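Local coordinates for HD domain protein (Enterococcus faecalis, PDB 4LRL) that probably hydrolyses deoxyribonucleoside triphosphates as an HD-domain phosphohydrolase under allosteric control by bound nucleotides, at residues N193-D205 and I231-F244. Numbering follows the deposited sequence.
Sequences NPQVVQMISSQID and ILRVIRPYKGGIAF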
loop_
_atom_site.group_PDB
_atom_site.type_symbol
_atom_site.label_atom_id
_atom_site.label_comp_id
_atom_site.label_asym_id
_atom_site.label_seq_id
_atom_site.Cartn_x
_atom_site.Cartn_y
_atom_site.Cartn_z
ATOM N N ASN C 193 -16.382 23.119 -27.000
ATOM C CA ASN C 193 -15.023 23.102 -26.470
ATOM C C ASN C 193 -14.513 21.673 -26.229
ATOM O O ASN C 193 -14.912 21.021 -25.249
ATOM C CB ASN C 193 -14.956 23.942 -25.186
ATOM C CG ASN C 193 -13.535 24.303 -24.782
ATOM O OD1 ASN C 193 -12.566 23.645 -25.175
ATOM N ND2 ASN C 193 -13.407 25.349 -23.972
ATOM N N PRO C 194 -13.613 21.188 -27.107
ATOM C CA PRO C 194 -13.117 19.802 -27.020
ATOM C C PRO C 194 -12.359 19.500 -25.720
ATOM O O PRO C 194 -12.330 18.348 -25.269
ATOM C CB PRO C 194 -12.187 19.681 -28.226
ATOM C CG PRO C 194 -11.810 21.107 -28.574
ATOM C CD PRO C 194 -12.979 21.943 -28.206
ATOM N N GLN C 195 -11.751 20.523 -25.123
ATOM C CA GLN C 195 -11.078 20.356 -23.834
ATOM C C GLN C 195 -12.071 19.980 -22.730
ATOM O O GLN C 195 -11.790 19.116 -21.902
ATOM C CB GLN C 195 -10.323 21.623 -23.448
ATOM C CG GLN C 195 -9.366 22.129 -24.498
ATOM C CD GLN C 195 -8.824 23.498 -24.156
ATOM O OE1 GLN C 195 -9.118 24.047 -23.087
ATOM N NE2 GLN C 195 -8.021 24.064 -25.061
ATOM N N VAL C 196 -13.225 20.640 -22.730
ATOM C CA VAL C 196 -14.287 20.381 -21.763
ATOM C C VAL C 196 -14.877 18.971 -21.957
ATOM O O VAL C 196 -15.017 18.202 -20.992
ATOM C CB VAL C 196 -15.404 21.464 -21.860
ATOM C CG1 VAL C 196 -16.593 21.106 -20.980
ATOM C CG2 VAL C 196 -14.852 22.856 -21.517
ATOM N N VAL C 197 -15.201 18.633 -23.205
ATOM C CA VAL C 197 -15.784 17.335 -23.542
ATOM C C VAL C 197 -14.836 16.183 -23.232
ATOM O O VAL C 197 -15.241 15.195 -22.597
ATOM C CB VAL C 197 -16.209 17.268 -25.042
ATOM C CG1 VAL C 197 -16.630 15.851 -25.424
ATOM C CG2 VAL C 197 -17.335 18.249 -25.329
ATOM N N GLN C 198 -13.578 16.313 -23.671
ATOM C CA GLN C 198 -12.588 15.235 -23.509
ATOM C C GLN C 198 -12.181 14.967 -22.058
ATOM O O GLN C 198 -11.732 13.870 -21.738
ATOM C CB GLN C 198 -11.349 15.463 -24.385
ATOM C CG GLN C 198 -11.552 15.104 -25.859
ATOM C CD GLN C 198 -10.320 15.363 -26.719
ATOM O OE1 GLN C 198 -9.169 15.168 -26.287
ATOM N NE2 GLN C 198 -10.552 15.800 -27.938
ATOM N N MET C 199 -12.356 15.957 -21.184
ATOM C CA MET C 199 -12.004 15.797 -19.775
ATOM C C MET C 199 -12.953 14.809 -19.112
ATOM O O MET C 199 -12.594 14.094 -18.169
ATOM C CB MET C 199 -12.035 17.141 -19.038
ATOM C CG MET C 199 -11.135 17.167 -17.787
ATOM S SD MET C 199 -11.048 18.747 -16.928
ATOM C CE MET C 199 -10.422 19.848 -18.213
ATOM N N ILE C 200 -14.163 14.760 -19.649
ATOM C CA ILE C 200 -15.237 13.978 -19.074
ATOM C C ILE C 200 -15.460 12.689 -19.853
ATOM O O ILE C 200 -15.811 11.655 -19.276
ATOM C CB ILE C 200 -16.499 14.839 -18.969
ATOM C CG1 ILE C 200 -16.265 15.877 -17.861
ATOM C CG2 ILE C 200 -17.746 13.977 -18.684
ATOM C CD1 ILE C 200 -16.998 17.168 -18.052
ATOM N N SER C 201 -15.226 12.743 -21.157
ATOM C CA SER C 201 -15.389 11.559 -21.978
ATOM C C SER C 201 -14.359 11.521 -23.090
ATOM O O SER C 201 -14.316 12.409 -23.944
ATOM C CB SER C 201 -16.804 11.487 -22.549
ATOM O OG SER C 201 -16.918 10.369 -23.406
ATOM N N SER C 202 -13.519 10.495 -23.049
ATOM C CA SER C 202 -12.482 10.265 -24.046
ATOM C C SER C 202 -11.988 8.836 -23.843
ATOM O O SER C 202 -12.714 8.011 -23.288
ATOM C CB SER C 202 -11.340 11.286 -23.907
ATOM O OG SER C 202 -10.634 11.114 -22.688
ATOM N N GLN C 203 -10.772 8.537 -24.286
ATOM C CA GLN C 203 -10.159 7.242 -24.006
ATOM C C GLN C 203 -9.376 7.269 -22.693
ATOM O O GLN C 203 -8.973 6.225 -22.169
ATOM C CB GLN C 203 -9.305 6.764 -25.180
ATOM C CG GLN C 203 -10.129 6.214 -26.366
ATOM C CD GLN C 203 -10.926 4.985 -25.977
ATOM O OE1 GLN C 203 -10.418 4.104 -25.287
ATOM N NE2 GLN C 203 -12.179 4.920 -26.410
ATOM N N ILE C 204 -9.201 8.467 -22.143
ATOM C CA ILE C 204 -8.446 8.663 -20.908
ATOM C C ILE C 204 -8.984 9.900 -20.193
ATOM O O ILE C 204 -8.424 10.988 -20.284
ATOM C CB ILE C 204 -6.910 8.759 -21.206
ATOM C CG1 ILE C 204 -6.088 8.962 -19.920
ATOM C CG2 ILE C 204 -6.625 9.827 -22.274
ATOM C CD1 ILE C 204 -4.601 8.682 -20.099
ATOM N N ASP C 205 -10.099 9.734 -19.505
ATOM C CA ASP C 205 -10.830 10.859 -18.938
ATOM C C ASP C 205 -11.037 10.678 -17.426
ATOM O O ASP C 205 -10.702 9.623 -16.867
ATOM C CB ASP C 205 -12.180 10.983 -19.646
ATOM C CG ASP C 205 -12.994 9.700 -19.570
ATOM O OD1 ASP C 205 -13.384 9.181 -20.629
ATOM O OD2 ASP C 205 -13.216 9.188 -18.446
ATOM N N ILE C 231 0.005 11.201 -14.153
ATOM C CA ILE C 231 -0.808 11.627 -15.288
ATOM C C ILE C 231 -1.164 13.104 -15.154
ATOM O O ILE C 231 -1.115 13.848 -16.130
ATOM C CB ILE C 231 -2.055 10.737 -15.501
ATOM C CG1 ILE C 231 -1.607 9.301 -15.808
ATOM C CG2 ILE C 231 -2.935 11.307 -16.652
ATOM C CD1 ILE C 231 -2.705 8.375 -16.191
ATOM N N LEU C 232 -1.470 13.531 -13.933
ATOM C CA LEU C 232 -1.776 14.934 -13.695
ATOM C C LEU C 232 -0.588 15.858 -13.940
ATOM O O LEU C 232 -0.770 17.035 -14.232
ATOM C CB LEU C 232 -2.345 15.139 -12.288
ATOM C CG LEU C 232 -3.734 14.520 -12.057
ATOM C CD1 LEU C 232 -4.245 14.821 -10.662
ATOM C CD2 LEU C 232 -4.729 14.977 -13.101
ATOM N N ARG C 233 0.627 15.321 -13.849
ATOM C CA ARG C 233 1.826 16.127 -14.059
ATOM C C ARG C 233 2.119 16.379 -15.545
ATOM O O ARG C 233 2.855 17.298 -15.881
ATOM C CB ARG C 233 3.036 15.462 -13.393
ATOM C CG ARG C 233 4.218 16.395 -13.147
ATOM C CD ARG C 233 4.063 17.172 -11.854
ATOM N NE ARG C 233 4.970 18.316 -11.779
ATOM C CZ ARG C 233 5.167 19.050 -10.682
ATOM N NH1 ARG C 233 4.531 18.757 -9.551
ATOM N NH2 ARG C 233 6.012 20.079 -10.712
ATOM N N VAL C 234 1.550 15.558 -16.424
ATOM C CA VAL C 234 1.852 15.644 -17.850
ATOM C C VAL C 234 0.627 15.950 -18.710
ATOM O O VAL C 234 0.774 16.251 -19.902
ATOM C CB VAL C 234 2.555 14.367 -18.386
ATOM C CG1 VAL C 234 3.910 14.163 -17.706
ATOM C CG2 VAL C 234 1.666 13.131 -18.229
ATOM N N ILE C 235 -0.567 15.873 -18.108
ATOM C CA ILE C 235 -1.822 16.214 -18.801
ATOM C C ILE C 235 -1.818 17.678 -19.245
ATOM O O ILE C 235 -1.323 18.559 -18.542
ATOM C CB ILE C 235 -3.080 15.906 -17.945
ATOM C CG1 ILE C 235 -4.344 15.934 -18.813
ATOM C CG2 ILE C 235 -3.191 16.869 -16.737
ATOM C CD1 ILE C 235 -5.581 15.318 -18.178
ATOM N N ARG C 236 -2.386 17.928 -20.415
ATOM C CA ARG C 236 -2.267 19.236 -21.049
ATOM C C ARG C 236 -3.462 19.512 -21.974
ATOM O O ARG C 236 -3.948 18.598 -22.636
ATOM C CB ARG C 236 -0.961 19.267 -21.845
ATOM C CG ARG C 236 -0.631 20.574 -22.529
ATOM C CD ARG C 236 0.316 20.340 -23.686
ATOM N NE ARG C 236 1.030 21.559 -24.056
ATOM C CZ ARG C 236 2.290 21.822 -23.723
ATOM N NH1 ARG C 236 3.004 20.954 -23.007
ATOM N NH2 ARG C 236 2.842 22.963 -24.109
ATOM N N PRO C 237 -3.938 20.770 -22.022
ATOM C CA PRO C 237 -4.894 21.109 -23.064
ATOM C C PRO C 237 -4.176 21.440 -24.369
ATOM O O PRO C 237 -3.001 21.788 -24.358
ATOM C CB PRO C 237 -5.561 22.373 -22.520
ATOM C CG PRO C 237 -4.463 23.052 -21.754
ATOM C CD PRO C 237 -3.653 21.926 -21.141
ATOM N N TYR C 238 -4.887 21.300 -25.482
ATOM C CA TYR C 238 -4.486 21.880 -26.765
ATOM C C TYR C 238 -5.757 22.179 -27.560
ATOM O O TYR C 238 -6.869 21.861 -27.113
ATOM C CB TYR C 238 -3.531 20.957 -27.535
ATOM C CG TYR C 238 -4.184 19.761 -28.193
ATOM C CD1 TYR C 238 -4.354 19.714 -29.573
ATOM C CD2 TYR C 238 -4.629 18.678 -27.432
ATOM C CE1 TYR C 238 -4.966 18.621 -30.186
ATOM C CE2 TYR C 238 -5.231 17.573 -28.029
ATOM C CZ TYR C 238 -5.399 17.553 -29.408
ATOM O OH TYR C 238 -5.995 16.467 -30.009
ATOM N N LYS C 239 -5.587 22.767 -28.741
ATOM C CA LYS C 239 -6.714 23.205 -29.563
ATOM C C LYS C 239 -7.768 22.117 -29.771
ATOM O O LYS C 239 -8.963 22.393 -29.687
ATOM C CB LYS C 239 -6.210 23.734 -30.909
ATOM C CG LYS C 239 -7.230 24.528 -31.695
ATOM C CD LYS C 239 -6.588 25.058 -32.968
ATOM C CE LYS C 239 -7.523 25.965 -33.732
ATOM N NZ LYS C 239 -6.805 26.578 -34.864
ATOM N N GLY C 240 -7.320 20.887 -30.017
ATOM C CA GLY C 240 -8.220 19.761 -30.247
ATOM C C GLY C 240 -8.584 18.974 -28.999
ATOM O O GLY C 240 -9.124 17.873 -29.096
ATOM N N GLY C 241 -8.297 19.512 -27.821
ATOM C CA GLY C 241 -8.746 18.846 -26.600
ATOM C C GLY C 241 -7.709 18.677 -25.510
ATOM O O GLY C 241 -7.160 19.656 -24.994
ATOM N N ILE C 242 -7.459 17.419 -25.164
ATOM C CA ILE C 242 -6.541 17.057 -24.083
ATOM C C ILE C 242 -5.471 16.091 -24.582
ATOM O O ILE C 242 -5.770 15.136 -25.296
ATOM C CB ILE C 242 -7.313 16.445 -22.891
ATOM C CG1 ILE C 242 -8.084 17.543 -22.156
ATOM C CG2 ILE C 242 -6.377 15.679 -21.951
ATOM C CD1 ILE C 242 -8.959 17.036 -21.037
ATOM N N ALA C 243 -4.229 16.356 -24.189
ATOM C CA ALA C 243 -3.081 15.546 -24.577
ATOM C C ALA C 243 -2.169 15.308 -23.379
ATOM O O ALA C 243 -2.452 15.760 -22.273
ATOM C CB ALA C 243 -2.305 16.229 -25.715
ATOM N N PHE C 244 -1.077 14.584 -23.601
ATOM C CA PHE C 244 -0.154 14.254 -22.525
ATOM C C PHE C 244 1.262 14.397 -23.008
ATOM O O PHE C 244 1.635 13.842 -24.046
ATOM C CB PHE C 244 -0.418 12.834 -21.991
ATOM C CG PHE C 244 -1.845 12.613 -21.597
ATOM C CD1 PHE C 244 -2.815 12.335 -22.567
ATOM C CD2 PHE C 244 -2.235 12.724 -20.270
ATOM C CE1 PHE C 244 -4.140 12.173 -22.216
ATOM C CE2 PHE C 244 -3.564 12.550 -19.912
ATOM C CZ PHE C 244 -4.514 12.271 -20.882
#
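The side-chain amide of Gln-198 straddles Gly-241 and bonds to the backbone on both sides of it. Its OE1 accepts from Ile-242 N at 3.0 Å, in a fairly straight bond (166°) that comes from above the amide plane. Its NE2 gives a weak, bent bond to Gly-240 O. The Gln-198 side chain is extended beyond CG, which carries its amide from helix 194-200 to the hairpin of strands 235-238 and 241-245. Helix and hairpin come very close here: Gln-195 CA and Gly-241 CA are 3.9 Å apart. Gln-195 NE2 donates to Tyr-238 O at 3.2 Å, and also to Gly-118 O. Tyr-238 O takes Gly-241 N from the opposite face, so two donors grip it. Pro-194 CG rests on Lys-239 O at the type I turn from Tyr-238 to Gly-241. Farther along, Ile-242 CD1 reaches the helix backbone, 3.5 Å from Met-199 CA. Ile-204 meets the end of the Phe-244 ring obliquely, with CG2 3.4 Å from CE1. The contact joins a helix of the HD domain to the hairpin edge of a mixed sheet. Two glutamine amides thus supply partners to hairpin backbone groups at a buried interface, which probably fixes the turn against the helix.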